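Local structure of extracellular ligand-binding receptor (Verminephrobacter eiseniae, 4M88) at residues L24-L32 against Q44-D52; L93-V104 against H115-A123. The protein probably binds an amino acid outside the cytoplasmic membrane and delivers it to an ABC transporter, as members of the leucine-binding protein family do. One frame throughout, in Å; residues are numbered along the deposited sequence.

Contact 1. Residues L24-L32 against Q44-D52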
loop_
_atom_site.group_PDB
_atom_site.type_symbol
_atom_site.label_atom_id
_atom_site.label_comp_id
_atom_site.label_asym_id
_atom_site.label_seq_id
_atom_site.Cartn_x
_atom_site.Cartn_y
_atom_site.Cartn_z
ATOM N N LEU A 24 4.864 -7.028 4.828
ATOM C CA LEU A 24 3.538 -7.556 4.506
ATOM C C LEU A 24 3.400 -8.976 5.023
ATOM O O LEU A 24 2.378 -9.345 5.599
ATOM C CB LEU A 24 3.291 -7.562 2.989
ATOM C CG LEU A 24 2.960 -6.266 2.262
ATOM C CD1 LEU A 24 2.840 -6.572 0.771
ATOM C CD2 LEU A 24 1.668 -5.667 2.784
ATOM N N ASN A 25 4.429 -9.786 4.791
ATOM C CA ASN A 25 4.402 -11.186 5.197
ATOM C C ASN A 25 4.293 -11.328 6.724
ATOM O O ASN A 25 3.565 -12.183 7.228
ATOM C CB ASN A 25 5.654 -11.891 4.668
ATOM C CG ASN A 25 5.684 -13.377 4.989
ATOM O OD1 ASN A 25 6.521 -13.835 5.766
ATOM N ND2 ASN A 25 4.781 -14.138 4.380
ATOM N N GLN A 26 5.032 -10.501 7.451
ATOM C CA GLN A 26 4.975 -10.508 8.916
ATOM C C GLN A 26 3.575 -10.205 9.431
ATOM O O GLN A 26 3.086 -10.850 10.371
ATOM C CB GLN A 26 5.979 -9.506 9.485
ATOM C CG GLN A 26 7.416 -10.018 9.424
ATOM C CD GLN A 26 8.438 -8.894 9.467
ATOM O OE1 GLN A 26 8.080 -7.726 9.590
ATOM N NE2 GLN A 26 9.717 -9.244 9.358
ATOM N N GLY A 27 2.931 -9.220 8.830
ATOM C CA GLY A 27 1.590 -8.839 9.246
ATOM C C GLY A 27 0.584 -9.930 8.946
ATOM O O GLY A 27 -0.324 -10.203 9.738
ATOM N N ILE A 28 0.738 -10.568 7.792
ATOM C CA ILE A 28 -0.165 -11.655 7.429
ATOM C C ILE A 28 -0.010 -12.807 8.418
ATOM O O ILE A 28 -1.003 -13.325 8.934
ATOM C CB ILE A 28 0.114 -12.149 5.994
ATOM C CG1 ILE A 28 -0.262 -11.072 4.971
ATOM C CG2 ILE A 28 -0.652 -13.431 5.696
ATOM C CD1 ILE A 28 0.293 -11.370 3.560
ATOM N N LYS A 29 1.234 -13.192 8.711
ATOM C CA LYS A 29 1.478 -14.293 9.638
ATOM C C LYS A 29 0.985 -13.971 11.032
ATOM O O LYS A 29 0.465 -14.848 11.733
ATOM C CB LYS A 29 2.968 -14.611 9.703
ATOM C CG LYS A 29 3.506 -15.263 8.460
ATOM C CD LYS A 29 5.004 -15.417 8.595
ATOM C CE LYS A 29 5.549 -16.370 7.559
ATOM N NZ LYS A 29 7.026 -16.284 7.454
ATOM N N ALA A 30 1.169 -12.718 11.442
ATOM C CA ALA A 30 0.700 -12.262 12.743
ATOM C C ALA A 30 -0.811 -12.456 12.855
ATOM O O ALA A 30 -1.291 -12.970 13.866
ATOM C CB ALA A 30 1.085 -10.808 12.988
ATOM N N TYR A 31 -1.562 -12.077 11.827
ATOM C CA TYR A 31 -3.007 -12.310 11.881
ATOM C C TYR A 31 -3.347 -13.801 11.911
ATOM O O TYR A 31 -4.162 -14.245 12.741
ATOM C CB TYR A 31 -3.772 -11.646 10.735
ATOM C CG TYR A 31 -5.219 -12.088 10.776
ATOM C CD1 TYR A 31 -6.074 -11.614 11.766
ATOM C CD2 TYR A 31 -5.711 -13.033 9.877
ATOM C CE1 TYR A 31 -7.395 -12.046 11.842
ATOM C CE2 TYR A 31 -7.029 -13.476 9.950
ATOM C CZ TYR A 31 -7.861 -12.976 10.931
ATOM O OH TYR A 31 -9.176 -13.396 10.998
ATOM N N LEU A 32 -2.751 -14.569 10.999
ATOM C CA LEU A 32 -3.035 -16.005 10.916
ATOM C C LEU A 32 -2.770 -16.736 12.226
ATOM O O LEU A 32 -3.538 -17.615 12.617
ATOM C CB LEU A 32 -2.255 -16.653 9.772
ATOM C CG LEU A 32 -2.646 -16.124 8.391
ATOM C CD1 LEU A 32 -1.966 -16.951 7.315
ATOM C CD2 LEU A 32 -4.156 -16.109 8.196
ATOM N N GLN A 44 -11.361 -25.200 11.005
ATOM C CA GLN A 44 -10.160 -25.375 10.177
ATOM C C GLN A 44 -9.047 -24.348 10.411
ATOM O O GLN A 44 -9.289 -23.145 10.468
ATOM C CB GLN A 44 -10.532 -25.387 8.693
ATOM C CG GLN A 44 -11.370 -26.589 8.273
ATOM C CD GLN A 44 -11.299 -26.854 6.774
ATOM O OE1 GLN A 44 -10.368 -26.424 6.099
ATOM N NE2 GLN A 44 -12.289 -27.566 6.252
ATOM N N LYS A 45 -7.817 -24.838 10.523
ATOM C CA LYS A 45 -6.657 -23.972 10.689
ATOM C C LYS A 45 -6.344 -23.230 9.388
ATOM O O LYS A 45 -6.584 -23.746 8.294
ATOM C CB LYS A 45 -5.443 -24.810 11.115
ATOM C CG LYS A 45 -4.119 -24.051 11.125
ATOM C CD LYS A 45 -2.915 -24.989 11.283
ATOM C CE LYS A 45 -1.597 -24.215 11.299
ATOM N NZ LYS A 45 -0.452 -25.079 11.716
ATOM N N LEU A 46 -5.824 -22.017 9.517
ATOM C CA LEU A 46 -5.387 -21.229 8.368
ATOM C C LEU A 46 -3.902 -21.464 8.123
ATOM O O LEU A 46 -3.109 -21.477 9.059
ATOM C CB LEU A 46 -5.652 -19.746 8.619
ATOM C CG LEU A 46 -7.130 -19.337 8.597
ATOM C CD1 LEU A 46 -7.637 -18.993 9.975
ATOM C CD2 LEU A 46 -7.331 -18.166 7.671
ATOM N N THR A 47 -3.523 -21.682 6.864
ATOM C CA THR A 47 -2.114 -21.846 6.534
ATOM C C THR A 47 -1.740 -20.897 5.413
ATOM O O THR A 47 -2.589 -20.508 4.613
ATOM C CB THR A 47 -1.796 -23.282 6.107
ATOM O OG1 THR A 47 -2.722 -23.696 5.095
ATOM C CG2 THR A 47 -1.930 -24.212 7.286
ATOM N N LEU A 48 -0.472 -20.514 5.377
ATOM C CA LEU A 48 0.009 -19.596 4.357
ATOM C C LEU A 48 1.148 -20.250 3.610
ATOM O O LEU A 48 2.056 -20.817 4.219
ATOM C CB LEU A 48 0.513 -18.301 4.996
ATOM C CG LEU A 48 1.009 -17.250 4.003
ATOM C CD1 LEU A 48 -0.147 -16.628 3.209
ATOM C CD2 LEU A 48 1.831 -16.172 4.712
ATOM N N PHE A 49 1.108 -20.200 2.289
ATOM C CA PHE A 49 2.319 -20.523 1.556
ATOM C C PHE A 49 2.789 -19.256 0.882
ATOM O O PHE A 49 2.009 -18.316 0.693
ATOM C CB PHE A 49 2.094 -21.632 0.547
ATOM C CG PHE A 49 1.266 -21.220 -0.617
ATOM C CD1 PHE A 49 1.866 -20.723 -1.766
ATOM C CD2 PHE A 49 -0.112 -21.327 -0.568
ATOM C CE1 PHE A 49 1.098 -20.322 -2.845
ATOM C CE2 PHE A 49 -0.890 -20.944 -1.646
ATOM C CZ PHE A 49 -0.288 -20.438 -2.783
ATOM N N GLU A 50 4.069 -19.226 0.538
ATOM C CA GLU A 50 4.682 -18.035 -0.019
ATOM C C GLU A 50 5.400 -18.392 -1.292
ATOM O O GLU A 50 5.844 -19.532 -1.476
ATOM C CB GLU A 50 5.678 -17.435 0.977
ATOM C CG GLU A 50 5.035 -16.934 2.257
ATOM C CD GLU A 50 5.650 -17.537 3.504
ATOM O OE1 GLU A 50 6.327 -18.582 3.403
ATOM O OE2 GLU A 50 5.449 -16.961 4.591
ATOM N N ALA A 51 5.541 -17.413 -2.172
ATOM C CA ALA A 51 6.263 -17.635 -3.409
ATOM C C ALA A 51 6.888 -16.308 -3.793
ATOM O O ALA A 51 6.255 -15.263 -3.649
ATOM C CB ALA A 51 5.321 -18.128 -4.496
ATOM N N ASP A 52 8.129 -16.357 -4.267
ATOM C CA ASP A 52 8.891 -15.152 -4.592
ATOM C C ASP A 52 8.780 -14.822 -6.079
ATOM O O ASP A 52 9.174 -15.633 -6.920
ATOM C CB ASP A 52 10.358 -15.381 -4.198
ATOM C CG ASP A 52 11.260 -14.198 -4.503
ATOM O OD1 ASP A 52 10.765 -13.066 -4.678
ATOM O OD2 ASP A 52 12.494 -14.411 -4.549
#

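Contact 2. Residues L93-V104 against H115-A123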
loop_
_atom_site.group_PDB
_atom_site.type_symbol
_atom_site.label_atom_id
_atom_site.label_comp_id
_atom_site.label_asym_id
_atom_site.label_seq_id
_atom_site.Cartn_x
_atom_site.Cartn_y
_atom_site.Cartn_z
ATOM N N LEU A 93 -6.741 -13.999 -13.857
ATOM C CA LEU A 93 -7.874 -14.154 -12.942
ATOM C C LEU A 93 -9.182 -14.591 -13.610
ATOM O O LEU A 93 -10.110 -15.014 -12.918
ATOM C CB LEU A 93 -8.106 -12.863 -12.143
ATOM C CG LEU A 93 -6.982 -12.505 -11.178
ATOM C CD1 LEU A 93 -7.344 -11.231 -10.403
ATOM C CD2 LEU A 93 -6.749 -13.672 -10.234
ATOM N N ASP A 94 -9.263 -14.498 -14.937
ATOM C CA ASP A 94 -10.528 -14.773 -15.634
ATOM C C ASP A 94 -11.162 -16.134 -15.321
ATOM O O ASP A 94 -12.380 -16.240 -15.146
ATOM C CB ASP A 94 -10.356 -14.623 -17.144
ATOM C CG ASP A 94 -10.314 -13.173 -17.581
ATOM O OD1 ASP A 94 -10.291 -12.275 -16.710
ATOM O OD2 ASP A 94 -10.289 -12.934 -18.799
ATOM N N THR A 95 -10.349 -17.183 -15.254
ATOM C CA THR A 95 -10.899 -18.511 -14.991
ATOM C C THR A 95 -10.315 -19.171 -13.740
ATOM O O THR A 95 -10.617 -20.333 -13.434
ATOM C CB THR A 95 -10.716 -19.444 -16.199
ATOM O OG1 THR A 95 -9.369 -19.334 -16.682
ATOM C CG2 THR A 95 -11.678 -19.058 -17.320
ATOM N N ALA A 96 -9.481 -18.440 -13.015
ATOM C CA ALA A 96 -8.894 -18.989 -11.796
ATOM C C ALA A 96 -9.854 -18.841 -10.616
ATOM O O ALA A 96 -10.320 -17.733 -10.329
ATOM C CB ALA A 96 -7.559 -18.318 -11.498
ATOM N N PRO A 97 -10.161 -19.962 -9.933
ATOM C CA PRO A 97 -11.046 -19.919 -8.764
ATOM C C PRO A 97 -10.326 -19.373 -7.534
ATOM O O PRO A 97 -9.950 -20.113 -6.619
ATOM C CB PRO A 97 -11.426 -21.389 -8.553
ATOM C CG PRO A 97 -10.257 -22.169 -9.125
ATOM C CD PRO A 97 -9.796 -21.343 -10.307
ATOM N N VAL A 98 -10.133 -18.064 -7.513
ATOM C CA VAL A 98 -9.403 -17.442 -6.422
ATOM C C VAL A 98 -9.873 -16.002 -6.287
ATOM O O VAL A 98 -10.455 -15.444 -7.213
ATOM C CB VAL A 98 -7.884 -17.489 -6.694
ATOM C CG1 VAL A 98 -7.489 -16.469 -7.765
ATOM C CG2 VAL A 98 -7.086 -17.251 -5.404
ATOM N N VAL A 99 -9.656 -15.408 -5.122
ATOM C CA VAL A 99 -9.862 -13.982 -4.983
ATOM C C VAL A 99 -8.524 -13.384 -4.575
ATOM O O VAL A 99 -7.719 -14.040 -3.885
ATOM C CB VAL A 99 -10.946 -13.667 -3.947
ATOM C CG1 VAL A 99 -10.580 -14.247 -2.666
ATOM C CG2 VAL A 99 -11.084 -12.207 -3.764
ATOM N N VAL A 100 -8.255 -12.172 -5.047
ATOM C CA VAL A 100 -7.022 -11.484 -4.681
ATOM C C VAL A 100 -7.419 -10.352 -3.756
ATOM O O VAL A 100 -8.252 -9.524 -4.110
ATOM C CB VAL A 100 -6.289 -10.901 -5.904
ATOM C CG1 VAL A 100 -5.002 -10.217 -5.454
ATOM C CG2 VAL A 100 -5.963 -11.998 -6.914
ATOM N N VAL A 101 -6.863 -10.347 -2.553
ATOM C CA VAL A 101 -7.289 -9.388 -1.540
ATOM C C VAL A 101 -6.168 -8.406 -1.287
ATOM O O VAL A 101 -5.113 -8.769 -0.747
ATOM C CB VAL A 101 -7.730 -10.073 -0.237
ATOM C CG1 VAL A 101 -8.067 -9.033 0.828
ATOM C CG2 VAL A 101 -8.933 -10.970 -0.500
ATOM N N ASN A 102 -6.421 -7.173 -1.713
ATOM C CA ASN A 102 -5.469 -6.065 -1.681
ATOM C C ASN A 102 -4.406 -6.168 -2.771
ATOM O O ASN A 102 -4.113 -7.254 -3.288
ATOM C CB ASN A 102 -4.830 -5.868 -0.300
ATOM C CG ASN A 102 -4.392 -4.427 -0.067
ATOM O OD1 ASN A 102 -5.124 -3.486 -0.401
ATOM N ND2 ASN A 102 -3.188 -4.245 0.473
ATOM N N GLY A 103 -3.853 -5.017 -3.125
ATOM C CA GLY A 103 -2.789 -4.932 -4.106
ATOM C C GLY A 103 -1.992 -3.689 -3.774
ATOM O O GLY A 103 -2.566 -2.667 -3.376
ATOM N N VAL A 104 -0.670 -3.795 -3.892
ATOM C CA VAL A 104 0.234 -2.666 -3.690
ATOM C C VAL A 104 1.104 -2.560 -4.932
ATOM O O VAL A 104 1.750 -3.533 -5.309
ATOM C CB VAL A 104 1.167 -2.919 -2.499
ATOM C CG1 VAL A 104 2.166 -1.763 -2.323
ATOM C CG2 VAL A 104 0.360 -3.148 -1.239
ATOM N N HIS A 115 -10.140 -5.855 -11.799
ATOM C CA HIS A 115 -10.764 -7.135 -12.118
ATOM C C HIS A 115 -11.762 -7.470 -11.029
ATOM O O HIS A 115 -11.518 -7.172 -9.855
ATOM C CB HIS A 115 -9.700 -8.230 -12.192
ATOM C CG HIS A 115 -10.200 -9.514 -12.766
ATOM N ND1 HIS A 115 -10.857 -10.464 -12.009
ATOM C CD2 HIS A 115 -10.152 -10.003 -14.026
ATOM C CE1 HIS A 115 -11.188 -11.485 -12.779
ATOM N NE2 HIS A 115 -10.780 -11.228 -14.010
ATOM N N PRO A 116 -12.898 -8.078 -11.407
ATOM C CA PRO A 116 -13.918 -8.349 -10.386
ATOM C C PRO A 116 -13.487 -9.340 -9.307
ATOM O O PRO A 116 -14.174 -9.434 -8.283
ATOM C CB PRO A 116 -15.116 -8.874 -11.200
ATOM C CG PRO A 116 -14.562 -9.223 -12.559
ATOM C CD PRO A 116 -13.402 -8.303 -12.773
ATOM N N LYS A 117 -12.378 -10.055 -9.500
ATOM C CA LYS A 117 -11.875 -10.936 -8.446
ATOM C C LYS A 117 -10.771 -10.279 -7.598
ATOM O O LYS A 117 -10.205 -10.903 -6.704
ATOM C CB LYS A 117 -11.361 -12.252 -9.050
ATOM C CG LYS A 117 -12.453 -13.102 -9.698
ATOM C CD LYS A 117 -11.858 -14.386 -10.266
ATOM C CE LYS A 117 -12.889 -15.158 -11.067
ATOM N NZ LYS A 117 -12.271 -16.374 -11.654
ATOM N N PHE A 118 -10.484 -9.013 -7.884
ATOM C CA PHE A 118 -9.362 -8.288 -7.287
ATOM C C PHE A 118 -9.963 -7.210 -6.375
ATOM O O PHE A 118 -10.624 -6.277 -6.856
ATOM C CB PHE A 118 -8.543 -7.683 -8.436
ATOM C CG PHE A 118 -7.251 -7.025 -8.026
ATOM C CD1 PHE A 118 -6.672 -7.264 -6.788
ATOM C CD2 PHE A 118 -6.621 -6.144 -8.907
ATOM C CE1 PHE A 118 -5.463 -6.643 -6.424
ATOM C CE2 PHE A 118 -5.429 -5.509 -8.561
ATOM C CZ PHE A 118 -4.843 -5.761 -7.309
ATOM N N PHE A 119 -9.797 -7.381 -5.060
ATOM C CA PHE A 119 -10.421 -6.495 -4.061
ATOM C C PHE A 119 -9.359 -5.625 -3.425
ATOM O O PHE A 119 -8.231 -6.071 -3.251
ATOM C CB PHE A 119 -11.115 -7.317 -2.964
ATOM C CG PHE A 119 -12.351 -8.028 -3.433
ATOM C CD1 PHE A 119 -13.606 -7.487 -3.200
ATOM C CD2 PHE A 119 -12.255 -9.230 -4.126
ATOM C CE1 PHE A 119 -14.755 -8.133 -3.633
ATOM C CE2 PHE A 119 -13.406 -9.895 -4.571
ATOM C CZ PHE A 119 -14.655 -9.339 -4.321
ATOM N N HIS A 120 -9.702 -4.381 -3.083
ATOM C CA HIS A 120 -8.685 -3.459 -2.569
ATOM C C HIS A 120 -9.011 -3.033 -1.154
ATOM O O HIS A 120 -10.112 -2.574 -0.884
ATOM C CB HIS A 120 -8.586 -2.232 -3.479
ATOM C CG HIS A 120 -8.346 -2.590 -4.908
ATOM N ND1 HIS A 120 -7.087 -2.867 -5.402
ATOM C CD2 HIS A 120 -9.208 -2.791 -5.933
ATOM C CE1 HIS A 120 -7.185 -3.195 -6.680
ATOM N NE2 HIS A 120 -8.461 -3.163 -7.025
ATOM N N VAL A 121 -8.051 -3.205 -0.251
ATOM C CA VAL A 121 -8.242 -2.855 1.150
ATOM C C VAL A 121 -7.733 -1.430 1.413
ATOM O O VAL A 121 -8.297 -0.708 2.224
ATOM C CB VAL A 121 -7.549 -3.884 2.070
ATOM C CG1 VAL A 121 -7.665 -3.479 3.521
ATOM C CG2 VAL A 121 -8.184 -5.264 1.868
ATOM N N ARG A 122 -6.668 -1.031 0.731
ATOM C CA ARG A 122 -6.153 0.326 0.898
ATOM C C ARG A 122 -6.867 1.274 -0.051
ATOM O O ARG A 122 -7.302 0.874 -1.139
ATOM C CB ARG A 122 -4.652 0.379 0.605
ATOM C CG ARG A 122 -4.318 -0.098 -0.812
ATOM C CD ARG A 122 -2.943 0.373 -1.243
ATOM N NE ARG A 122 -1.973 0.154 -0.173
ATOM C CZ ARG A 122 -0.980 0.987 0.113
ATOM N NH1 ARG A 122 -0.133 0.708 1.100
ATOM N NH2 ARG A 122 -0.827 2.100 -0.597
ATOM N N ALA A 123 -6.972 2.537 0.351
ATOM C CA ALA A 123 -7.472 3.568 -0.552
ATOM C C ALA A 123 -6.536 3.661 -1.753
ATOM O O ALA A 123 -5.340 3.333 -1.659
ATOM C CB ALA A 123 -7.547 4.912 0.163
HETATM O O HOH W 1 -4.816 -1.440 -4.272
#

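Contact 1. Residues L24-L32 against Q44-D52
In the beta-alpha-beta unit made by strand 4-11, helix 18-37 and strand 45-52, the face of the helix bearing Asn25, Ile28, Lys29 and Leu32 packs on Leu46, Leu48 and Glu50 of the second strand. The two short axes run nearly antiparallel, at 163°, and come within 9.2 Å. Alternate strand residues point at the helix, while Thr47 and Phe49 turn away. Leucine suits the end near Leu32 and Leu46 because its two methyls reach different neighbours: Leu32 CD1 lies 3.7 Å from Leu48 CB, whereas Leu32 CD2 sits 3.8 Å from Leu46 CD2. Leu48 holds its CG anti to the backbone N (chi1 -179°), which carries CD2 along to the CG2 branch of Ile28, 3.8 Å away, the two side chains crossing at about a right angle.

At the other end the contact turns polar. Asn25 ND2 donates to Glu50 OE2 over 2.9 Å, reaching the anti side of the carboxylate with the amide and carboxylate planes steeply inclined. Lys29, extended beyond CG, brings NZ to 3.3 Å from the same Glu50 OE2 in a salt bridge; its NZ also donates to Asn25 OD1 at 3.0 Å, on a lone pair in the carbonyl plane. Asparagine fits here because it can accept from the lysine and donate to the glutamate at once; Gln9 of the neighbouring strand 4-11 is a further acceptor for its ND2. The lysine charge probably helps keep Glu50 ionised. A helix laid back over its parallel strands is the hallmark of the beta-alpha-beta crossover in alpha/beta sandwich domains.

Contact 2. Residues L93-V104 against H115-A123
Leu93 lays CB over one face of the His115 ring in a CH-pi contact, 3.6 Å from the centroid, while Asp94 OD1 takes the NE2 hydrogen at the ring edge, 2.9 Å away. Histidine suits the turn because its ND1 also accepts from Lys117 N. The extended Lys117 chain runs into the loop 93-98; NZ donates to Leu93 O at 2.8 Å and to Ala96 O at 2.7 Å, so a charged amine satisfies two carbonyls. Valines, whose branching at CB favours an extended backbone, then form the strand. Val99 CG2 packs obliquely against Phe119 CD2. Val100 N donates to Lys117 O and Val100 O accepts from Phe119 N, the latter at 2.8 Å and nearly straight, while Val100 CG1 meets Phe118 CD1. Val101 CG1 touches Val121 CG2. Asn102 N bonds Phe119 O, and Asn102 OD1 accepts Val121 N (2.9 Å) and Arg122 N (3.1 Å) from the same face of its amide; its ND2 is hydrogen-bonded to Glu290 and Ser77. At Gly103 a CB would run into Phe118 CZ, and a water joins Gly103 O to His120 ND1. Parallel strands 99-101 and 118-119, joined through helix 108-111, form a beta-alpha-beta unit of the alpha/beta domain.

In the fold
Both contacts belong to one five-stranded parallel sheet, ordered 45-52, 4-11, 74-76, 99-101, 118-119, so contact 1 packs helix 18-37 on one outermost strand and contact 2 includes the other. They follow one another along the chain, their centres about 17 Å apart and their nearest atoms about 5 Å apart without touching. Contact 1 is helix on strand and partly buried; contact 2 is strand beside strand and buried. Helix 286-303 borders both: it packs against helix 18-37 at contact 1, through Leu24, Ile28 and Tyr31, and against Val101, Asn102, Val104 and Val121 at contact 2, where its Glu290 also binds Arg122. Sharing one sheet and this helix is consistent with both contacts lying in one lobe of the family's two-lobed architecture.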